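Local coordinates for protein endonuclease NucS (Pyrococcus abyssi, PDB 2VLD) that cleaves the 5' and 3' single-stranded ends of branched DNA, acts as a homodimer and interacts with PCNA, at residues I6-P10 against E106-L110; H25-V29 against I54-P58; K85-M89 against R99-I104; E143-Y149 against V161-K166. The protein carries 2 engineered substitutions. All coordinates share one frame; numbering follows the deposited sequence.

Interaction 1 (I6-P10 against E106-L110); sequences IKENP and EPYSL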
# COMPACT_ATOMS: atom_id res chain seq x y z
N ILE A 6 4.67 5.81 18.14
CA ILE A 6 5.51 4.67 17.80
C ILE A 6 5.86 3.86 19.04
O ILE A 6 6.02 4.42 20.13
CB ILE A 6 6.81 5.15 17.14
CG1 ILE A 6 6.53 5.77 15.78
CG2 ILE A 6 7.82 4.00 17.02
CD1 ILE A 6 7.66 6.60 15.22
N LYS A 7 5.97 2.55 18.86
CA LYS A 7 6.57 1.68 19.85
C LYS A 7 7.63 0.86 19.12
O LYS A 7 7.28 -0.01 18.32
CB LYS A 7 5.51 0.80 20.52
CG LYS A 7 5.57 0.75 22.05
CD LYS A 7 5.01 2.04 22.69
CE LYS A 7 4.35 1.79 24.05
NZ LYS A 7 5.32 1.50 25.14
N GLU A 8 8.91 1.15 19.38
CA GLU A 8 10.03 0.56 18.61
C GLU A 8 10.20 -0.94 18.85
O GLU A 8 11.08 -1.59 18.28
CB GLU A 8 11.36 1.31 18.83
CG GLU A 8 12.34 1.12 17.64
CD GLU A 8 13.64 1.90 17.78
OE1 GLU A 8 14.38 1.68 18.77
OE2 GLU A 8 13.94 2.72 16.87
N ASN A 9 9.35 -1.46 19.73
CA ASN A 9 9.05 -2.88 19.83
C ASN A 9 7.82 -2.93 20.73
O ASN A 9 7.79 -2.25 21.75
CB ASN A 9 10.20 -3.67 20.45
CG ASN A 9 10.08 -5.17 20.21
OD1 ASN A 9 9.19 -5.83 20.75
ND2 ASN A 9 10.97 -5.71 19.39
N PRO A 10 6.76 -3.62 20.29
CA PRO A 10 5.61 -3.87 21.15
C PRO A 10 5.44 -5.31 21.65
O PRO A 10 5.77 -6.26 20.94
CB PRO A 10 4.45 -3.50 20.23
CG PRO A 10 5.02 -3.68 18.79
CD PRO A 10 6.48 -4.05 18.92
N GLU A 106 7.46 -11.70 15.08
CA GLU A 106 8.44 -10.79 15.61
C GLU A 106 8.01 -9.39 15.16
O GLU A 106 8.20 -9.02 14.00
CB GLU A 106 9.81 -11.17 15.05
CG GLU A 106 10.90 -10.12 15.15
CD GLU A 106 11.60 -10.08 16.49
OE1 GLU A 106 11.37 -10.99 17.32
OE2 GLU A 106 12.40 -9.14 16.71
N PRO A 107 7.37 -8.62 16.07
CA PRO A 107 6.93 -7.29 15.69
C PRO A 107 8.04 -6.26 15.87
O PRO A 107 8.36 -5.88 17.00
CB PRO A 107 5.77 -7.02 16.66
CG PRO A 107 6.00 -7.92 17.84
CD PRO A 107 7.04 -8.95 17.47
N TYR A 108 8.64 -5.82 14.76
CA TYR A 108 9.75 -4.87 14.83
C TYR A 108 9.29 -3.50 15.29
O TYR A 108 10.03 -2.78 15.95
CB TYR A 108 10.44 -4.74 13.49
CG TYR A 108 11.00 -6.03 12.93
CD1 TYR A 108 10.50 -6.56 11.74
CD2 TYR A 108 12.03 -6.71 13.58
CE1 TYR A 108 11.02 -7.73 11.21
CE2 TYR A 108 12.55 -7.89 13.06
CZ TYR A 108 12.03 -8.39 11.87
OH TYR A 108 12.52 -9.55 11.33
N SER A 109 8.07 -3.12 14.92
CA SER A 109 7.52 -1.83 15.29
C SER A 109 6.09 -1.68 14.84
O SER A 109 5.67 -2.27 13.86
CB SER A 109 8.34 -0.68 14.68
OG SER A 109 7.64 0.55 14.81
N LEU A 110 5.36 -0.86 15.58
CA LEU A 110 4.01 -0.50 15.25
C LEU A 110 3.92 1.02 15.29
O LEU A 110 4.48 1.65 16.17
CB LEU A 110 3.04 -1.14 16.25
CG LEU A 110 1.52 -1.01 16.05
CD1 LEU A 110 0.78 -2.05 16.87
CD2 LEU A 110 1.04 0.40 16.41

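Interaction 2 (H25-V29 against I54-P58); sequences HGGVV and IIIKP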
# COMPACT_ATOMS: atom_id res chain seq x y z
N HIS A 25 -9.50 6.81 18.11
CA HIS A 25 -9.26 8.10 17.50
C HIS A 25 -9.37 8.07 15.97
O HIS A 25 -9.29 9.10 15.31
CB HIS A 25 -7.92 8.65 17.98
CG HIS A 25 -7.86 8.89 19.46
ND1 HIS A 25 -8.52 9.94 20.06
CD2 HIS A 25 -7.24 8.22 20.45
CE1 HIS A 25 -8.30 9.91 21.36
NE2 HIS A 25 -7.52 8.87 21.63
N GLY A 26 -9.58 6.87 15.42
CA GLY A 26 -9.72 6.70 13.98
C GLY A 26 -8.41 6.89 13.22
O GLY A 26 -8.37 7.53 12.18
N GLY A 27 -7.33 6.32 13.76
CA GLY A 27 -6.03 6.42 13.11
C GLY A 27 -5.70 5.22 12.24
O GLY A 27 -6.42 4.22 12.22
N VAL A 28 -4.59 5.34 11.50
CA VAL A 28 -4.08 4.26 10.65
C VAL A 28 -2.98 3.53 11.41
O VAL A 28 -2.06 4.17 11.95
CB VAL A 28 -3.52 4.80 9.30
CG1 VAL A 28 -2.93 3.67 8.46
CG2 VAL A 28 -4.59 5.53 8.53
N VAL A 29 -3.10 2.20 11.48
CA VAL A 29 -2.06 1.34 12.05
C VAL A 29 -1.13 0.84 10.94
O VAL A 29 -1.60 0.32 9.93
CB VAL A 29 -2.65 0.11 12.78
CG1 VAL A 29 -1.58 -0.60 13.62
CG2 VAL A 29 -3.82 0.53 13.67
N ILE A 54 2.15 -3.95 7.20
CA ILE A 54 0.73 -4.23 7.31
C ILE A 54 0.02 -2.93 7.66
O ILE A 54 0.34 -2.30 8.69
CB ILE A 54 0.45 -5.29 8.41
CG1 ILE A 54 1.03 -6.65 8.03
CG2 ILE A 54 -1.04 -5.42 8.66
CD1 ILE A 54 2.33 -6.98 8.69
N ILE A 55 -0.96 -2.55 6.84
CA ILE A 55 -1.65 -1.27 6.99
C ILE A 55 -3.13 -1.50 7.29
O ILE A 55 -3.82 -2.20 6.56
CB ILE A 55 -1.44 -0.39 5.72
CG1 ILE A 55 0.04 -0.05 5.56
CG2 ILE A 55 -2.24 0.89 5.80
CD1 ILE A 55 0.42 0.61 4.25
N ILE A 56 -3.60 -0.92 8.39
CA ILE A 56 -4.97 -1.10 8.80
C ILE A 56 -5.59 0.28 8.86
O ILE A 56 -5.15 1.14 9.63
CB ILE A 56 -5.09 -1.80 10.18
CG1 ILE A 56 -4.26 -3.10 10.21
CG2 ILE A 56 -6.54 -2.06 10.54
CD1 ILE A 56 -4.05 -3.67 11.62
N LYS A 57 -6.59 0.51 8.03
CA LYS A 57 -7.23 1.81 7.96
C LYS A 57 -8.52 1.79 8.74
O LYS A 57 -9.14 0.73 8.88
CB LYS A 57 -7.50 2.18 6.51
CG LYS A 57 -6.27 2.21 5.68
CD LYS A 57 -6.50 2.93 4.39
CE LYS A 57 -5.20 2.95 3.60
NZ LYS A 57 -5.43 3.43 2.21
N PRO A 58 -8.94 2.97 9.24
CA PRO A 58 -10.14 3.13 10.06
C PRO A 58 -11.40 2.51 9.45
O PRO A 58 -12.23 1.96 10.19
CB PRO A 58 -10.28 4.65 10.13
CG PRO A 58 -8.89 5.13 10.04
CD PRO A 58 -8.24 4.25 9.03

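Interaction 3 (K85-M89 against R99-I104); sequences KENSM and RLEVEI. Engineered in segment 85-89: Met89 (natural residue Ile).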
# COMPACT_ATOMS: atom_id res chain seq x y z
N LYS A 85 -5.14 -11.45 18.88
CA LYS A 85 -4.91 -12.55 19.85
C LYS A 85 -3.50 -13.22 19.74
O LYS A 85 -3.34 -14.39 20.10
CB LYS A 85 -5.99 -13.63 19.68
CG LYS A 85 -6.26 -14.45 20.94
CD LYS A 85 -6.59 -15.91 20.63
CE LYS A 85 -6.83 -16.69 21.93
NZ LYS A 85 -6.89 -18.17 21.73
N GLU A 86 -2.49 -12.46 19.30
CA GLU A 86 -1.18 -12.99 18.81
C GLU A 86 -1.16 -13.03 17.25
O GLU A 86 -0.11 -13.18 16.60
CB GLU A 86 -0.81 -14.34 19.45
CG GLU A 86 0.17 -15.23 18.66
CD GLU A 86 1.53 -14.57 18.39
OE1 GLU A 86 1.75 -13.41 18.80
OE2 GLU A 86 2.37 -15.23 17.75
N ASN A 87 -2.34 -12.89 16.67
CA ASN A 87 -2.47 -12.67 15.26
C ASN A 87 -3.38 -11.47 15.06
O ASN A 87 -4.22 -11.18 15.91
CB ASN A 87 -3.03 -13.93 14.58
CG ASN A 87 -4.56 -14.03 14.66
OD1 ASN A 87 -5.21 -13.39 15.50
ND2 ASN A 87 -5.15 -14.82 13.77
N SER A 88 -3.19 -10.74 13.97
CA SER A 88 -4.21 -9.80 13.54
C SER A 88 -5.01 -10.53 12.47
O SER A 88 -4.42 -11.10 11.54
CB SER A 88 -3.61 -8.50 13.01
OG SER A 88 -2.87 -7.85 14.02
N MSE A 89 -6.33 -10.57 12.63
CA MSE A 89 -7.22 -11.10 11.62
C MSE A 89 -8.13 -10.01 11.09
O MSE A 89 -8.64 -9.18 11.84
CB MSE A 89 -8.10 -12.23 12.15
CG MSE A 89 -7.40 -13.48 12.65
SE MSE A 89 -7.67 -13.74 14.57
CE MSE A 89 -9.26 -14.89 14.65
N ARG A 99 -11.06 -14.65 5.35
CA ARG A 99 -10.22 -14.49 6.52
C ARG A 99 -8.77 -14.24 6.14
O ARG A 99 -8.14 -15.08 5.51
CB ARG A 99 -10.29 -15.73 7.43
CG ARG A 99 -10.09 -15.41 8.90
CD ARG A 99 -10.13 -16.66 9.77
NE ARG A 99 -8.77 -17.12 10.04
CZ ARG A 99 -8.17 -17.05 11.22
NH1 ARG A 99 -8.81 -16.57 12.27
NH2 ARG A 99 -6.93 -17.48 11.35
N LEU A 100 -8.26 -13.09 6.54
CA LEU A 100 -6.86 -12.81 6.35
C LEU A 100 -6.19 -12.68 7.71
O LEU A 100 -6.53 -11.81 8.49
CB LEU A 100 -6.66 -11.55 5.50
CG LEU A 100 -5.23 -11.22 5.06
CD1 LEU A 100 -4.67 -12.37 4.29
CD2 LEU A 100 -5.22 -9.97 4.22
N GLU A 101 -5.21 -13.54 7.96
CA GLU A 101 -4.49 -13.55 9.23
C GLU A 101 -3.00 -13.24 9.08
O GLU A 101 -2.32 -13.78 8.22
CB GLU A 101 -4.69 -14.88 9.96
CG GLU A 101 -3.63 -15.19 10.99
CD GLU A 101 -3.84 -16.52 11.69
OE1 GLU A 101 -4.55 -17.38 11.14
OE2 GLU A 101 -3.30 -16.70 12.80
N VAL A 102 -2.52 -12.37 9.95
CA VAL A 102 -1.11 -12.11 10.06
C VAL A 102 -0.70 -12.72 11.39
O VAL A 102 -1.00 -12.15 12.44
CB VAL A 102 -0.81 -10.58 10.06
CG1 VAL A 102 0.65 -10.32 10.37
CG2 VAL A 102 -1.17 -9.98 8.72
N GLU A 103 -0.06 -13.88 11.36
CA GLU A 103 0.47 -14.41 12.61
C GLU A 103 1.82 -13.77 12.86
O GLU A 103 2.78 -14.02 12.14
CB GLU A 103 0.49 -15.95 12.67
CG GLU A 103 1.80 -16.63 12.33
CD GLU A 103 1.75 -18.13 12.59
OE1 GLU A 103 1.54 -18.90 11.63
OE2 GLU A 103 1.91 -18.53 13.77
N ILE A 104 1.86 -12.90 13.85
CA ILE A 104 3.06 -12.13 14.14
C ILE A 104 4.10 -13.02 14.79
O ILE A 104 3.83 -13.67 15.80
CB ILE A 104 2.75 -10.94 15.06
CG1 ILE A 104 1.63 -10.09 14.45
CG2 ILE A 104 4.03 -10.15 15.35
CD1 ILE A 104 1.45 -8.74 15.09

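Interaction 4 (E143-Y149 against V161-K166); sequences EGFKPIY and VMGVDK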
# COMPACT_ATOMS: atom_id res chain seq x y z
N GLU A 143 0.09 41.27 -26.69
CA GLU A 143 -0.20 41.67 -28.05
C GLU A 143 0.45 40.67 -29.01
O GLU A 143 1.67 40.46 -28.98
CB GLU A 143 0.30 43.11 -28.26
CG GLU A 143 0.53 43.54 -29.69
CD GLU A 143 -0.75 43.58 -30.50
OE1 GLU A 143 -1.83 43.86 -29.91
OE2 GLU A 143 -0.66 43.33 -31.72
N GLY A 144 -0.37 40.03 -29.85
CA GLY A 144 0.14 39.10 -30.85
C GLY A 144 0.72 37.81 -30.29
O GLY A 144 1.70 37.26 -30.83
N PHE A 145 0.12 37.33 -29.20
CA PHE A 145 0.42 36.01 -28.69
C PHE A 145 -0.54 35.03 -29.34
O PHE A 145 -1.74 35.28 -29.38
CB PHE A 145 0.29 36.00 -27.17
CG PHE A 145 0.18 34.62 -26.58
CD1 PHE A 145 1.26 33.74 -26.62
CD2 PHE A 145 -0.99 34.22 -25.95
CE1 PHE A 145 1.17 32.47 -26.06
CE2 PHE A 145 -1.09 32.95 -25.39
CZ PHE A 145 -0.00 32.08 -25.44
N LYS A 146 -0.02 33.93 -29.86
CA LYS A 146 -0.86 32.90 -30.46
C LYS A 146 -0.84 31.63 -29.59
O LYS A 146 0.16 30.91 -29.55
CB LYS A 146 -0.40 32.59 -31.90
CG LYS A 146 -0.43 33.79 -32.86
CD LYS A 146 -1.80 34.00 -33.52
CE LYS A 146 -1.95 35.39 -34.12
NZ LYS A 146 -2.32 36.41 -33.09
N PRO A 147 -1.95 31.38 -28.88
CA PRO A 147 -1.99 30.12 -28.13
C PRO A 147 -2.30 28.97 -29.08
O PRO A 147 -3.15 29.10 -29.95
CB PRO A 147 -3.11 30.35 -27.11
CG PRO A 147 -3.98 31.44 -27.71
CD PRO A 147 -3.16 32.20 -28.70
N ILE A 148 -1.60 27.85 -28.94
CA ILE A 148 -1.72 26.77 -29.90
C ILE A 148 -2.21 25.47 -29.27
O ILE A 148 -3.17 24.87 -29.76
CB ILE A 148 -0.37 26.52 -30.64
CG1 ILE A 148 0.14 27.83 -31.26
CG2 ILE A 148 -0.54 25.46 -31.71
CD1 ILE A 148 1.46 27.70 -32.00
N TYR A 149 -1.56 25.06 -28.18
CA TYR A 149 -1.81 23.75 -27.59
C TYR A 149 -2.34 23.86 -26.18
O TYR A 149 -2.00 24.80 -25.48
CB TYR A 149 -0.52 22.92 -27.56
CG TYR A 149 0.21 22.79 -28.87
CD1 TYR A 149 1.33 23.57 -29.13
CD2 TYR A 149 -0.21 21.88 -29.83
CE1 TYR A 149 2.03 23.44 -30.33
CE2 TYR A 149 0.47 21.75 -31.03
CZ TYR A 149 1.59 22.54 -31.28
OH TYR A 149 2.26 22.43 -32.46
N VAL A 161 -1.00 25.72 -21.30
CA VAL A 161 -1.12 26.26 -22.65
C VAL A 161 0.30 26.49 -23.23
O VAL A 161 1.21 26.94 -22.52
CB VAL A 161 -1.88 27.58 -22.65
CG1 VAL A 161 -1.82 28.25 -24.03
CG2 VAL A 161 -3.33 27.35 -22.23
N MSE A 162 0.48 26.16 -24.50
CA MSE A 162 1.72 26.47 -25.21
C MSE A 162 1.35 27.22 -26.47
O MSE A 162 0.35 26.90 -27.13
CB MSE A 162 2.51 25.21 -25.53
CG MSE A 162 3.87 25.49 -26.15
SE MSE A 162 4.95 23.86 -26.28
CE MSE A 162 5.08 23.66 -28.21
N GLY A 163 2.15 28.23 -26.78
CA GLY A 163 1.94 29.04 -27.95
C GLY A 163 3.22 29.64 -28.48
O GLY A 163 4.33 29.21 -28.15
N VAL A 164 3.04 30.66 -29.31
CA VAL A 164 4.14 31.35 -29.94
C VAL A 164 3.84 32.84 -29.83
O VAL A 164 2.67 33.24 -29.96
CB VAL A 164 4.31 30.84 -31.40
CG1 VAL A 164 3.65 31.77 -32.43
CG2 VAL A 164 5.77 30.60 -31.72
N ASP A 165 4.85 33.65 -29.54
CA ASP A 165 4.64 35.10 -29.43
C ASP A 165 4.86 35.85 -30.75
O ASP A 165 5.14 35.23 -31.77
CB ASP A 165 5.51 35.71 -28.30
CG ASP A 165 7.00 35.69 -28.61
OD1 ASP A 165 7.38 35.30 -29.74
OD2 ASP A 165 7.80 36.06 -27.73
N LYS A 166 4.72 37.18 -30.69
CA LYS A 166 5.01 38.11 -31.80
C LYS A 166 6.26 37.74 -32.63
O LYS A 166 6.20 37.67 -33.86
CB LYS A 166 5.17 39.52 -31.22
CG LYS A 166 5.22 40.64 -32.24
CD LYS A 166 5.65 41.98 -31.63
CE LYS A 166 5.87 43.02 -32.75
NZ LYS A 166 5.80 44.42 -32.25

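Interaction 1 (I6-P10 against E106-L110)
Pro107 and Pro10 carry the apolar part of this contact, their rings lying alongside with opposite senses. Along Pro107, CB comes first and lies 3.8 Å from Pro10 CD; CG, at the far end of the ring, meets Pro10 CD again and turns to the backbone, 3.5 Å from Pro10 O. In return Pro10 CG reaches Leu110 CB at 4.1 Å, and Pro10 CD lies 3.3 Å from Pro107 O. Two backbone bonds join the strands in an antiparallel pair: Lys7 N bonds to Leu110 O (3.2 Å), whereas the return bond from Leu110 N to Lys7 O is weak. Ser109 OG, anti to its own nitrogen (chi1 167°), comes within 4.1 Å of Ile6 CG2. Tyr108 and Ser109 form a classic beta bulge opposite Phe32 of strand 28-40. Ile6 also packs on Ile6 of the second subunit. A glycine in place of Pro10 would probably leave Pro107 CB and Leu110 CB without their apolar partner and open a gap beside helix 12-25, where Pro10 rests on Ile15. Between 6-10 and 106-110, one sound and one weak backbone bond are thus supplemented by apolar contacts of Pro10 with Pro107 and Leu110.

Interaction 2 (H25-V29 against I54-P58)
Val29 and Ile56 stand side by side on one face of the sheet, their CB atoms 4.0 Å apart, while Val28 and Ile55 point to the other face. On that second face the two side chains lie at a slant to each other, and Val28 CG1 meets Ile55 CG2 at 3.9 Å. CG1 of Val28 is directed there by lying anti to the backbone N (chi1 177°); the other branch, CG2, instead packs against Pro58 CD, also at 3.9 Å. These residues belong to strands 28-40 and 50-56, antiparallel neighbours in the PH-like N-terminal domain, the region that contains the single-stranded DNA binding site. Val29 and Ile56 form a hydrogen-bonded pair: Val29 N to Ile56 O is 3.0 Å and Ile56 N to Val29 O is 2.8 Å. On their face Val29 packs on Leu19 and Ala22 of helix 12-25, and Ile56 on Phe62. The opposite face belongs to the dimer interface, where Ile55 packs on Ile55 and Val28 on Ile53 of the second subunit. Beyond the strands, where Gly26 leaves the helix with positive phi, the Pro58 ring turns its CG to Gly26 O at 3.3 Å.

Interaction 3 (K85-M89 against R99-I104)
The beta hairpin of strands 87-92 and 98-104, part of the PH-like N-terminal domain, pairs Asn87, Ser88 and Met89 with Glu103, Val102 and Glu101. Ser88 and Val102 are the hydrogen-bonded pair: Val102 N reaches Ser88 O at 2.8 Å, and Ser88 N returns a bond of 3.0 Å to Val102 O. A weak bond from Ile104 N to Glu86 O continues the ladder. The flanking pairs, Asn87 with Glu103 and Met89 with Glu101, are non-hydrogen-bonded and send their side chains to the same face. There the Glu101 chain, extended beyond CG, is crossed by the Asn87 side chain at about a right angle, although crowding in the model makes the exact place of both polar ends uncertain. Asn87 ND2 makes a weak and equally uncertain bond of 2.8 Å to Glu101 OE2. Selenomethionine Met89, an engineered substitution, is modelled with its CG over one face of the Arg99 guanidinium, but this position is doubtful. On the other face of the sheet Val102 packs on Phe62 and Ile64. Glu101 OE2 also has a weak bond to His183 of the second subunit, and Arg190 of that subunit lies close to Arg99. With an alanine at Glu101, the Asn87 amide and that histidine would probably lose their shared acceptor. The carboxylate thus appears to serve two weak partners, one in each subunit, and its negative charge may temper the nearby arginine pair.

Interaction 4 (E143-Y149 against V161-K166)
Met162 O accepts two backbone bonds, from Ile148 N at 2.8 Å and from Tyr149 N at 2.9 Å, both donors lying in its carbonyl plane. This double grip marks a classic beta bulge, with Ile148 and Tyr149 together facing Met162, in the hairpin of strands 146-154 and 157-164. The hairpin forms one margin of the mixed sheet of the C-terminal nuclease domain, a member of the PD-(D/E)XK superfamily. Met162 N returns a bond to Tyr149 O. On the other side of the bulge the register differs by one residue, and Lys146 pairs with Val164: Lys146 N to Val164 O is 2.8 Å, while Val164 N to Lys146 O is 2.9 Å. Between these pairs Gly163 lies close against Lys146 O and Phe145 CE1; a CB there would collide with both. Phe145 CG is anti to the backbone N (chi1 163°), which sends the ring in toward Ile134 of helix 127-136 and Leu173 of strand 170-175. Val161 CG1 comes near the plane of that ring at its edge and also touches Pro147 CB at 3.9 Å. Just past the strand, Asp165 forms a salt bridge with Arg204 and accepts a hydrogen bond from Asn169 N. The Tyr149 and selenomethionine Met162 side chains run alongside, pointing the same way, with Tyr149 CE1 3.7 Å from Met162 CE.

Overall arrangement
Interactions 1, 2 and 3 belong to one antiparallel sheet, joined through strand 28-40. Interaction 2 touches interaction 1 where Val29 CG1 meets Leu110 CD2 at 4.0 Å, and interaction 3 where Ile54 CG1 meets Val102 CG2, also at 4.0 Å; the centres of the three contacts lie about 15 to 16 Å from one another. All three also reach the second subunit. Interaction 4 stands apart, in the domain that contains the nuclease active site, its centre about 50 Å from that of interaction 2 and its nearest atoms about 33 Å away. Interaction 3 does reach the C-terminal domain of the second subunit, through a weak bond and packing to its His183.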